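Local coordinates for ABC transporter, substrate-binding protein (Streptococcus pneumoniae, PDB 5G5Y) that captures fructooligosaccharides, with a preference for tetrasaccharides and longer chains, and delivers them to an ABC transporter for import, at residues F45-K48 / R49-I53; S68-D71 / L72-A76. All blocks are in the same frame, centred on the assembly; numbering follows the deposited sequence.

Contact 1: F45-K48 / R49-I53. With ZN (zinc ion), chain I.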
loop_
_atom_site.group_PDB
_atom_site.type_symbol
_atom_site.label_atom_id
_atom_site.label_comp_id
_atom_site.label_asym_id
_atom_site.label_seq_id
_atom_site.Cartn_x
_atom_site.Cartn_y
_atom_site.Cartn_z
ATOM N N PHE A 45 -16.365 -12.427 4.301
ATOM C CA PHE A 45 -17.039 -11.984 3.068
ATOM C C PHE A 45 -16.723 -12.881 1.864
ATOM O O PHE A 45 -17.621 -13.310 1.125
ATOM C CB PHE A 45 -16.659 -10.530 2.751
ATOM C CG PHE A 45 -17.167 -10.081 1.425
ATOM C CD1 PHE A 45 -18.458 -9.615 1.298
ATOM C CD2 PHE A 45 -16.350 -10.154 0.301
ATOM C CE1 PHE A 45 -18.942 -9.240 0.074
ATOM C CE2 PHE A 45 -16.818 -9.736 -0.939
ATOM C CZ PHE A 45 -18.128 -9.307 -1.049
ATOM N N ALA A 46 -15.445 -13.168 1.663
ATOM C CA ALA A 46 -15.012 -13.907 0.465
ATOM C C ALA A 46 -15.653 -15.288 0.388
ATOM O O ALA A 46 -16.117 -15.704 -0.675
ATOM C CB ALA A 46 -13.488 -14.030 0.419
ATOM N N GLU A 47 -15.687 -16.002 1.516
ATOM C CA GLU A 47 -16.347 -17.311 1.536
ATOM C C GLU A 47 -17.862 -17.240 1.290
ATOM O O GLU A 47 -18.400 -18.028 0.517
ATOM C CB GLU A 47 -16.088 -18.099 2.831
ATOM C CG GLU A 47 -16.474 -19.576 2.675
ATOM C CD GLU A 47 -16.010 -20.154 1.323
ATOM O OE1 GLU A 47 -14.770 -20.147 1.113
ATOM O OE2 GLU A 47 -16.854 -20.542 0.450
ATOM N N LYS A 48 -18.517 -16.282 1.936
ATOM C CA LYS A 48 -19.953 -16.113 1.789
ATOM C C LYS A 48 -20.313 -15.715 0.354
ATOM O O LYS A 48 -21.240 -16.262 -0.233
ATOM C CB LYS A 48 -20.468 -15.137 2.834
ATOM C CG LYS A 48 -20.395 -15.730 4.257
ATOM C CD LYS A 48 -20.737 -14.719 5.324
ATOM C CE LYS A 48 -20.721 -15.327 6.730
ATOM N NZ LYS A 48 -20.786 -14.226 7.728
ATOM N N ARG A 49 -19.526 -14.802 -0.229
ATOM C CA ARG A 49 -19.660 -14.446 -1.645
ATOM C C ARG A 49 -19.476 -15.645 -2.562
ATOM O O ARG A 49 -20.309 -15.891 -3.430
ATOM C CB ARG A 49 -18.667 -13.332 -2.004
ATOM C CG ARG A 49 -18.699 -12.945 -3.476
ATOM C CD ARG A 49 -17.423 -12.303 -3.943
ATOM N NE ARG A 49 -16.331 -13.225 -3.781
ATOM C CZ ARG A 49 -15.076 -12.920 -3.491
ATOM N NH1 ARG A 49 -14.686 -11.666 -3.372
ATOM N NH2 ARG A 49 -14.190 -13.905 -3.343
ATOM N N ASN A 50 -18.416 -16.430 -2.348
ATOM C CA ASN A 50 -18.164 -17.612 -3.193
ATOM C C ASN A 50 -19.284 -18.678 -3.126
ATOM O O ASN A 50 -19.628 -19.284 -4.158
ATOM C CB ASN A 50 -16.787 -18.234 -2.870
ATOM C CG ASN A 50 -15.616 -17.322 -3.234
ATOM O OD1 ASN A 50 -15.751 -16.343 -3.994
ATOM N ND2 ASN A 50 -14.466 -17.606 -2.645
ATOM N N LEU A 51 -19.892 -18.865 -1.948
ATOM C CA LEU A 51 -21.046 -19.784 -1.810
ATOM C C LEU A 51 -22.269 -19.298 -2.578
ATOM O O LEU A 51 -22.969 -20.088 -3.221
ATOM C CB LEU A 51 -21.434 -19.996 -0.344
ATOM C CG LEU A 51 -20.541 -20.953 0.428
ATOM C CD1 LEU A 51 -20.839 -20.846 1.903
ATOM C CD2 LEU A 51 -20.698 -22.377 -0.072
ATOM N N ASP A 52 -22.498 -17.992 -2.543
ATOM C CA ASP A 52 -23.559 -17.378 -3.354
ATOM C C ASP A 52 -23.360 -17.561 -4.852
ATOM O O ASP A 52 -24.316 -17.895 -5.564
ATOM C CB ASP A 52 -23.724 -15.886 -2.984
ATOM C CG ASP A 52 -24.349 -15.711 -1.638
ATOM O OD1 ASP A 52 -24.785 -16.745 -1.107
ATOM O OD2 ASP A 52 -24.406 -14.594 -1.078
ATOM N N ILE A 53 -22.134 -17.376 -5.321
ATOM C CA ILE A 53 -21.808 -17.577 -6.730
ATOM C C ILE A 53 -22.016 -19.046 -7.141
ATOM O O ILE A 53 -22.705 -19.323 -8.130
ATOM C CB ILE A 53 -20.370 -17.100 -7.071
ATOM C CG1 ILE A 53 -20.295 -15.565 -6.917
ATOM C CG2 ILE A 53 -19.958 -17.491 -8.506
ATOM C CD1 ILE A 53 -18.894 -14.972 -6.911
HETATM ZN ZN ZN I . -25.295 -17.153 0.870
HETATM O O HOH W 1 -23.327 -17.176 1.457
HETATM O O HOH W 2 -27.316 -16.886 0.166
#
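Arg49 packs against Phe45 and Ala46, one turn earlier in helix 45-55. Its CB sits over one face of the Phe45 ring, offset toward the rim, while NH1 comes within 3.8 Å of Phe45 CE2; the guanidinium stands almost upright to the ring, the two planes 86° apart. The arginine chain leaves CB with CG opposite the backbone N (chi1 177°) and bends at chi3, which carries it outward beside the previous turn and brings one guanidinium face against Ala46 CA. The Ala46 methyl carbon CB lies 3.8 Å from Arg49 NH2. At the edge, NE and NH2 grip a single acceptor, Asn50 OD1, side-on; the NH2 bond is 3.0 Å long, and both donors approach from the same face of the amide. NH1 forms a salt bridge with Asp65, so the group is held from two directions.

On another flank, Lys48 O accepts the i to i+4 bond from Asp52 N and also a hydrogen bond donated by a water, 2.8 Å away, that is bound to zinc. Asp52 OD1 binds the same metal directly at 2.1 Å, and its OD2 is hydrogen-bonded to Tyr41. Lys48 NZ itself turns to Ser43 O. The zinc would be expected to polarise its water and strengthen the bond to Lys48 O, which places Lys48 O in the second shell of the zinc.

Contact 2: S68-D71 / L72-A76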
loop_
_atom_site.group_PDB
_atom_site.type_symbol
_atom_site.label_atom_id
_atom_site.label_comp_id
_atom_site.label_asym_id
_atom_site.label_seq_id
_atom_site.Cartn_x
_atom_site.Cartn_y
_atom_site.Cartn_z
ATOM N N SER A 68 -9.394 -10.906 -6.262
ATOM C CA SER A 68 -8.114 -11.036 -6.954
ATOM C C SER A 68 -8.303 -11.072 -8.496
ATOM O O SER A 68 -9.408 -11.329 -9.008
ATOM C CB SER A 68 -7.395 -12.306 -6.496
ATOM O OG SER A 68 -8.019 -13.443 -7.078
ATOM N N ASP A 69 -7.215 -10.823 -9.223
ATOM C CA ASP A 69 -7.212 -10.898 -10.683
ATOM C C ASP A 69 -7.610 -12.286 -11.190
ATOM O O ASP A 69 -8.381 -12.407 -12.139
ATOM C CB ASP A 69 -5.861 -10.469 -11.238
ATOM C CG ASP A 69 -5.613 -8.979 -11.051
ATOM O OD1 ASP A 69 -6.586 -8.220 -10.736
ATOM O OD2 ASP A 69 -4.454 -8.547 -11.204
ATOM N N VAL A 70 -7.117 -13.301 -10.497
ATOM C CA VAL A 70 -7.492 -14.703 -10.757
ATOM C C VAL A 70 -9.003 -14.892 -10.682
ATOM O O VAL A 70 -9.573 -15.478 -11.586
ATOM C CB VAL A 70 -6.771 -15.660 -9.782
ATOM C CG1 VAL A 70 -7.429 -17.032 -9.748
ATOM C CG2 VAL A 70 -5.334 -15.814 -10.223
ATOM N N ASP A 71 -9.614 -14.385 -9.604
ATOM C CA ASP A 71 -11.077 -14.437 -9.378
ATOM C C ASP A 71 -11.803 -13.728 -10.500
ATOM O O ASP A 71 -12.744 -14.283 -11.067
ATOM C CB ASP A 71 -11.519 -13.747 -8.061
ATOM C CG ASP A 71 -11.127 -14.478 -6.799
ATOM O OD1 ASP A 71 -11.000 -15.709 -6.791
ATOM O OD2 ASP A 71 -10.968 -13.779 -5.760
ATOM N N LEU A 72 -11.407 -12.491 -10.823
ATOM C CA LEU A 72 -12.097 -11.739 -11.900
ATOM C C LEU A 72 -12.099 -12.503 -13.212
ATOM O O LEU A 72 -13.136 -12.600 -13.865
ATOM C CB LEU A 72 -11.470 -10.342 -12.163
ATOM C CG LEU A 72 -11.706 -9.298 -11.068
ATOM C CD1 LEU A 72 -10.905 -8.015 -11.406
ATOM C CD2 LEU A 72 -13.189 -8.999 -10.872
ATOM N N MET A 73 -10.938 -13.052 -13.573
ATOM C CA MET A 73 -10.784 -13.855 -14.793
ATOM C C MET A 73 -11.671 -15.094 -14.810
ATOM O O MET A 73 -12.296 -15.390 -15.821
ATOM C CB MET A 73 -9.325 -14.297 -14.989
ATOM C CG MET A 73 -8.381 -13.215 -15.489
ATOM S SD MET A 73 -9.090 -12.061 -16.690
ATOM C CE MET A 73 -7.505 -11.609 -17.417
ATOM N N ASN A 74 -11.691 -15.820 -13.697
ATOM C CA ASN A 74 -12.574 -16.974 -13.593
ATOM C C ASN A 74 -14.033 -16.551 -13.772
ATOM O O ASN A 74 -14.754 -17.158 -14.554
ATOM C CB ASN A 74 -12.394 -17.678 -12.260
ATOM C CG ASN A 74 -11.247 -18.657 -12.271
ATOM O OD1 ASN A 74 -10.871 -19.204 -13.332
ATOM N ND2 ASN A 74 -10.660 -18.882 -11.094
ATOM N N TRP A 75 -14.453 -15.498 -13.070
ATOM C CA TRP A 75 -15.852 -15.067 -13.141
ATOM C C TRP A 75 -16.245 -14.581 -14.531
ATOM O O TRP A 75 -17.364 -14.840 -14.984
ATOM C CB TRP A 75 -16.160 -13.971 -12.136
ATOM C CG TRP A 75 -16.022 -14.381 -10.737
ATOM C CD1 TRP A 75 -16.056 -15.658 -10.242
ATOM C CD2 TRP A 75 -15.807 -13.516 -9.603
ATOM N NE1 TRP A 75 -15.874 -15.633 -8.874
ATOM C CE2 TRP A 75 -15.715 -14.341 -8.456
ATOM C CE3 TRP A 75 -15.641 -12.138 -9.455
ATOM C CZ2 TRP A 75 -15.505 -13.826 -7.171
ATOM C CZ3 TRP A 75 -15.468 -11.616 -8.182
ATOM C CH2 TRP A 75 -15.384 -12.461 -7.049
ATOM N N ALA A 76 -15.330 -13.877 -15.182
ATOM C CA ALA A 76 -15.531 -13.431 -16.571
ATOM C C ALA A 76 -15.660 -14.613 -17.521
ATOM O O ALA A 76 -16.618 -14.690 -18.307
ATOM C CB ALA A 76 -14.388 -12.533 -17.016
HETATM O O HOH W 3 -11.001 -17.748 -8.418
#
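One face of the Trp75 indole lies over the preceding turn of the helix, with Asp71 O 3.3 Å from Trp75 CG and offset toward the rim. Farther along the ring system, Asp71 CB makes a CH-pi contact with the six-membered ring, 4.2 Å from its centroid and 12° off the normal. Arg49, Asn50 and Ile53 of helix 45-55 also pack against this tryptophan. The same Asp71 O accepts the backbone bond from Trp75 N, so one carbonyl is both a helix acceptor and a contact on the indole face.

Asp71 also closes the N-terminal end of helix 69-77. Ser68 is the N-cap: its OG accepts from Asp71 N at 3.1 Å, and Asp71 OD2 in turn accepts a weak bond from Ser68 N, which completes a capping box. Asp71 CG lies anti to its own carbonyl carbon (chi1 -70°), turning the carboxylate toward the N-cap residue Ser68.

The other oxygen, Asp71 OD1, receives a 2.6 Å bond from a water that in turn accepts from Asn74 ND2 at 2.9 Å. Val70 and Asn74 run side by side, pointing the same way, with Val70 CG1 4.0 Å from Asn74 ND2. Asp69 forms a salt bridge with Arg307.

From the N terminus, the chain runs through strand 3-10, helix 23-32 and strand 34-41 before entering helix 45-55, where contact 1 spans successive turns. It then passes through strand 61-63 and reaches contact 2, which runs from the N-cap through most of helix 69-77. Each contact is local and closes no long loop; the two follow in series without nesting or crossing, their centres about 14 Å apart. They meet where the helices pack: Arg49 NE lies 3.5 Å from Trp75 CH2, and Ile53 CD1 is 3.6 Å from Trp75 CZ2. Phe45 and Arg49 also touch strands 3-10 and 61-63, tying helix 45-55 to the mixed sheet, with helix 69-77 packed against that helix.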